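Long-range contacts in coatomer subunit delta (Saccharomyces cerevisiae, PDB 5FJZ), which helps form the coatomer coat, which probably binds dilysine motifs and is probably required for retrograde Golgi-to-ER transport, and interacts through this mu-homology domain with Dsl1: residues L51-L56 with S94-A99; I121-T126 with M220-Q225. One frame throughout, in Å; residues are numbered along the deposited sequence.

Contact 1 of 2, residues L51-L56 with S94-A99; sequences LSHSNL and SKAFPA
Ser52 O is the polar anchor, gripped from across the contact by Phe97 N at 2.9 Å with a nearly straight N-H...O angle of 164°. Within the turn Ser54 N reaches Ser52 O more weakly, at 3.3 Å. Beside this bond the methyl of Ala96 sits over the centre of one face of the His53 imidazole, its CB 3.5 Å from the ring centroid and 13° off the normal, a CH-pi contact. Ser52 turns its CB toward the loop, 3.8 Å from Ala99 CB, while its hydroxyl bonds to His49 O.

Strand 54-58 is the middle strand of a small antiparallel sheet of the mu-homology domain, and 94-99 is the loop leading to strand 104-113; both segments belong to the Dsl1-interacting region. The bound peptide lays an aromatic side chain on Phe97, and the side-chain oxygen OE1 of Gln164 of a second subunit accepts a hydrogen bond from Ala96 N. The Phe97 ring turns its edge to the strand, with Ser54 O in the ring plane 3.2 Å from CE2.

A chi1 of 50° puts Ser54 OG between its own backbone N and carbonyl carbon, from where it donates to Leu51 O at 2.7 Å. An alanine here would probably leave Leu51 O without that donor and open a small gap beside Phe97, since Ser54 OG lies 4.1 Å from Phe97 CD2. Phe97 also touches Leu44 and Ile46 of strand 33-46, a strand of the large mixed sheet.

Contact 2 of 2, residues I121-T126 with M220-Q225; sequences IPLTLT and MTVSFQ
Apolar packing between two facing beta-sheets joins 121-126 to 220-225, deep in the mu-homology domain and about 10 Å from the centre of the chain to the centre of the contact. Strand 123-131 is an outermost strand of a four-stranded antiparallel sheet, whereas strand 220-229 belongs to the large mixed sheet. The closest CA atoms, those of Leu125 and Val222, are 9.3 Å apart, a spacing of stacked layers bridged by side chains and too wide for strands paired edge to edge.

Leu123 and Leu125, two residues apart, point toward the other segment, as does Pro122 just before them; Val222 and Phe224, likewise two apart, point back. The segments run in roughly opposite directions, which pairs Leu125 with Val222 and Pro122 with Phe224. Val222 CG1 lies between its backbone N and carbonyl carbon (chi1 64°) and meets Leu125 CD2 at 3.9 Å, the two side chains crossing at a slant. Leu123 CD2 lies near both Val222 and Phe224, 4.3 Å from Val222 CG2 and 4.3 Å from Phe224 CE2. At the far end Pro122 CG comes against the tip of the Phe224 ring, 3.8 Å from CZ.

Tyr267 of strand 257-269 adjoins the group: its ring is edge-to-face with that of Phe224, and its hydroxyl is hydrogen-bonded to Leu123 O. Ile23 of strand 15-27 touches both Pro122 and Phe224.

Because every touching pair joins carbon to carbon, the two segments are probably held by van der Waals packing and exclusion of water, while backbone polar atoms such as Leu123 O and Phe224 N bond to side chains of strand 257-269.

Both contacts are largely buried, yet they occupy different places: contact 1 lies about 28 Å from the chain centre, contact 2 about 10 Å, and their own centres are 38 Å apart. They share no strand and do not touch, the nearest atoms being about 20 Å apart; contact 1 packs against strand 33-46 of the large mixed sheet, whereas contact 2 includes one of its strands. Contact 1 fastens a loop to the turn before a short strand, and to its start, by a backbone bond, a CH-pi contact and a ring edge, beside the peptide and a second subunit. Contact 2 is interior and wholly apolar between its segments, and no other protein chain of the assembly touches it.

Contact 1 of 2, residues L51-L56 with S94-A99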
# COMPACT_ATOMS: atom_id res chain seq x y z
N LEU A 51 1.02 -32.49 -18.59
CA LEU A 51 -0.28 -31.86 -18.57
C LEU A 51 -0.29 -30.36 -18.93
O LEU A 51 -1.32 -29.71 -18.82
CB LEU A 51 -0.88 -32.10 -17.17
CG LEU A 51 -1.06 -33.54 -16.73
CD1 LEU A 51 -1.63 -33.60 -15.31
CD2 LEU A 51 -1.97 -34.33 -17.64
N SER A 52 0.86 -29.83 -19.37
CA SER A 52 1.11 -28.44 -19.48
C SER A 52 0.62 -27.89 -20.81
O SER A 52 0.46 -26.70 -20.93
CB SER A 52 2.61 -28.11 -19.32
OG SER A 52 3.38 -28.62 -20.39
N HIS A 53 0.36 -28.77 -21.78
CA HIS A 53 -0.17 -28.34 -23.10
C HIS A 53 -1.66 -28.55 -23.14
O HIS A 53 -2.17 -29.36 -23.91
CB HIS A 53 0.49 -29.17 -24.21
CG HIS A 53 1.90 -28.77 -24.51
ND1 HIS A 53 2.98 -29.36 -23.89
CD2 HIS A 53 2.40 -27.85 -25.36
CE1 HIS A 53 4.10 -28.80 -24.34
NE2 HIS A 53 3.78 -27.90 -25.25
N SER A 54 -2.35 -27.87 -22.23
CA SER A 54 -3.73 -28.13 -21.91
C SER A 54 -4.55 -26.88 -22.10
O SER A 54 -4.04 -25.74 -22.17
CB SER A 54 -3.82 -28.68 -20.49
OG SER A 54 -3.08 -27.82 -19.60
N ASN A 55 -5.86 -27.09 -22.28
CA ASN A 55 -6.79 -26.02 -22.37
C ASN A 55 -7.97 -26.31 -21.48
O ASN A 55 -8.31 -27.47 -21.20
CB ASN A 55 -7.37 -25.83 -23.78
CG ASN A 55 -6.39 -25.23 -24.80
OD1 ASN A 55 -5.24 -24.82 -24.51
ND2 ASN A 55 -6.85 -25.22 -26.01
N LEU A 56 -8.58 -25.26 -20.93
CA LEU A 56 -9.66 -25.44 -19.92
C LEU A 56 -10.94 -25.06 -20.60
O LEU A 56 -10.96 -24.07 -21.27
CB LEU A 56 -9.48 -24.43 -18.76
CG LEU A 56 -8.51 -24.68 -17.62
CD1 LEU A 56 -7.27 -25.49 -17.94
CD2 LEU A 56 -8.18 -23.37 -16.89
N SER A 94 2.33 -22.14 -29.79
CA SER A 94 3.47 -23.00 -29.62
C SER A 94 3.92 -23.13 -28.16
O SER A 94 4.81 -23.89 -27.90
CB SER A 94 4.67 -22.50 -30.44
OG SER A 94 5.32 -21.44 -29.78
N LYS A 95 3.38 -22.35 -27.22
CA LYS A 95 3.89 -22.43 -25.85
C LYS A 95 3.04 -23.31 -24.99
O LYS A 95 2.02 -23.76 -25.42
CB LYS A 95 4.00 -21.02 -25.29
CG LYS A 95 5.40 -20.46 -25.47
CD LYS A 95 5.36 -19.08 -26.06
CE LYS A 95 6.75 -18.45 -26.12
NZ LYS A 95 7.65 -19.11 -27.11
N ALA A 96 3.47 -23.55 -23.76
CA ALA A 96 2.70 -24.38 -22.83
C ALA A 96 2.64 -23.64 -21.51
O ALA A 96 3.36 -22.64 -21.31
CB ALA A 96 3.38 -25.69 -22.61
N PHE A 97 1.78 -24.10 -20.60
CA PHE A 97 1.70 -23.43 -19.32
C PHE A 97 2.89 -23.76 -18.46
O PHE A 97 3.32 -24.91 -18.38
CB PHE A 97 0.43 -23.85 -18.55
CG PHE A 97 -0.83 -23.23 -19.09
CD1 PHE A 97 -1.08 -21.92 -18.89
CD2 PHE A 97 -1.74 -23.99 -19.76
CE1 PHE A 97 -2.23 -21.31 -19.37
CE2 PHE A 97 -2.89 -23.42 -20.24
CZ PHE A 97 -3.17 -22.10 -20.00
N PRO A 98 3.45 -22.77 -17.78
CA PRO A 98 4.37 -23.17 -16.74
C PRO A 98 3.88 -24.30 -15.84
O PRO A 98 2.78 -24.23 -15.32
CB PRO A 98 4.58 -21.85 -15.92
CG PRO A 98 4.26 -20.81 -16.88
CD PRO A 98 3.16 -21.34 -17.74
N ALA A 99 4.73 -25.30 -15.62
CA ALA A 99 4.39 -26.52 -14.97
C ALA A 99 5.26 -26.81 -13.78
O ALA A 99 5.47 -27.96 -13.45
CB ALA A 99 4.44 -27.66 -16.01

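Contact 2 of 2, residues I121-T126 with M220-Q225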
# COMPACT_ATOMS: atom_id res chain seq x y z
N ILE A 121 -24.83 -10.34 -2.47
CA ILE A 121 -24.57 -10.46 -1.02
C ILE A 121 -24.91 -11.86 -0.50
O ILE A 121 -26.06 -12.30 -0.66
CB ILE A 121 -25.31 -9.29 -0.35
CG1 ILE A 121 -24.50 -8.00 -0.75
CG2 ILE A 121 -25.46 -9.48 1.14
CD1 ILE A 121 -25.08 -6.67 -0.31
N PRO A 122 -23.94 -12.58 0.04
CA PRO A 122 -24.26 -13.86 0.64
C PRO A 122 -24.91 -13.73 2.07
O PRO A 122 -25.56 -14.66 2.52
CB PRO A 122 -22.92 -14.53 0.74
CG PRO A 122 -21.94 -13.41 0.92
CD PRO A 122 -22.48 -12.25 0.15
N LEU A 123 -24.56 -12.68 2.78
CA LEU A 123 -24.94 -12.48 4.20
C LEU A 123 -25.38 -11.06 4.46
O LEU A 123 -24.58 -10.13 4.41
CB LEU A 123 -23.80 -12.89 5.09
CG LEU A 123 -24.07 -12.92 6.57
CD1 LEU A 123 -24.80 -14.15 6.99
CD2 LEU A 123 -22.73 -12.81 7.31
N THR A 124 -26.67 -10.85 4.74
CA THR A 124 -27.21 -9.54 5.04
C THR A 124 -27.09 -9.29 6.51
O THR A 124 -27.04 -10.21 7.28
CB THR A 124 -28.70 -9.41 4.59
OG1 THR A 124 -29.43 -10.50 5.09
CG2 THR A 124 -28.81 -9.52 3.09
N LEU A 125 -26.89 -8.01 6.86
CA LEU A 125 -26.62 -7.57 8.23
C LEU A 125 -27.49 -6.38 8.65
O LEU A 125 -27.77 -5.50 7.83
CB LEU A 125 -25.22 -7.08 8.25
CG LEU A 125 -24.06 -7.97 8.57
CD1 LEU A 125 -24.23 -9.47 8.62
CD2 LEU A 125 -22.76 -7.52 7.87
N THR A 126 -27.88 -6.33 9.93
CA THR A 126 -28.56 -5.28 10.50
C THR A 126 -28.15 -5.19 11.95
O THR A 126 -27.80 -6.23 12.56
CB THR A 126 -30.11 -5.55 10.53
OG1 THR A 126 -30.60 -5.76 9.21
CG2 THR A 126 -30.81 -4.36 11.10
N MET A 220 -18.73 -1.88 12.16
CA MET A 220 -18.61 -3.26 12.57
C MET A 220 -18.27 -4.10 11.32
O MET A 220 -18.93 -3.99 10.29
CB MET A 220 -19.94 -3.77 13.16
CG MET A 220 -20.41 -2.98 14.37
SD MET A 220 -21.95 -3.62 15.08
CE MET A 220 -22.19 -2.43 16.41
N THR A 221 -17.28 -4.98 11.45
CA THR A 221 -16.79 -5.73 10.33
C THR A 221 -17.11 -7.18 10.53
O THR A 221 -17.03 -7.72 11.66
CB THR A 221 -15.27 -5.57 10.19
OG1 THR A 221 -14.98 -4.22 9.88
CG2 THR A 221 -14.73 -6.41 9.08
N VAL A 222 -17.42 -7.86 9.46
CA VAL A 222 -17.60 -9.31 9.49
C VAL A 222 -16.55 -10.03 8.61
O VAL A 222 -16.19 -9.51 7.52
CB VAL A 222 -19.00 -9.73 9.07
CG1 VAL A 222 -19.28 -9.36 7.64
CG2 VAL A 222 -19.17 -11.23 9.20
N SER A 223 -16.10 -11.17 9.09
CA SER A 223 -15.08 -11.97 8.41
C SER A 223 -15.55 -13.41 8.29
O SER A 223 -15.89 -14.04 9.33
CB SER A 223 -13.78 -11.88 9.25
OG SER A 223 -12.71 -12.60 8.64
N PHE A 224 -15.56 -13.92 7.06
CA PHE A 224 -15.91 -15.28 6.76
C PHE A 224 -15.24 -15.77 5.49
O PHE A 224 -14.72 -14.99 4.68
CB PHE A 224 -17.42 -15.46 6.64
CG PHE A 224 -18.07 -14.62 5.51
CD1 PHE A 224 -17.98 -14.99 4.16
CD2 PHE A 224 -18.70 -13.41 5.82
CE1 PHE A 224 -18.58 -14.26 3.18
CE2 PHE A 224 -19.29 -12.65 4.80
CZ PHE A 224 -19.22 -13.09 3.50
N GLN A 225 -15.14 -17.07 5.38
CA GLN A 225 -14.43 -17.71 4.28
C GLN A 225 -14.96 -19.11 4.19
O GLN A 225 -14.94 -19.84 5.18
CB GLN A 225 -12.90 -17.67 4.55
CG GLN A 225 -11.98 -18.20 3.43
CD GLN A 225 -10.47 -18.04 3.67
OE1 GLN A 225 -9.68 -18.66 2.98
NE2 GLN A 225 -10.08 -17.21 4.64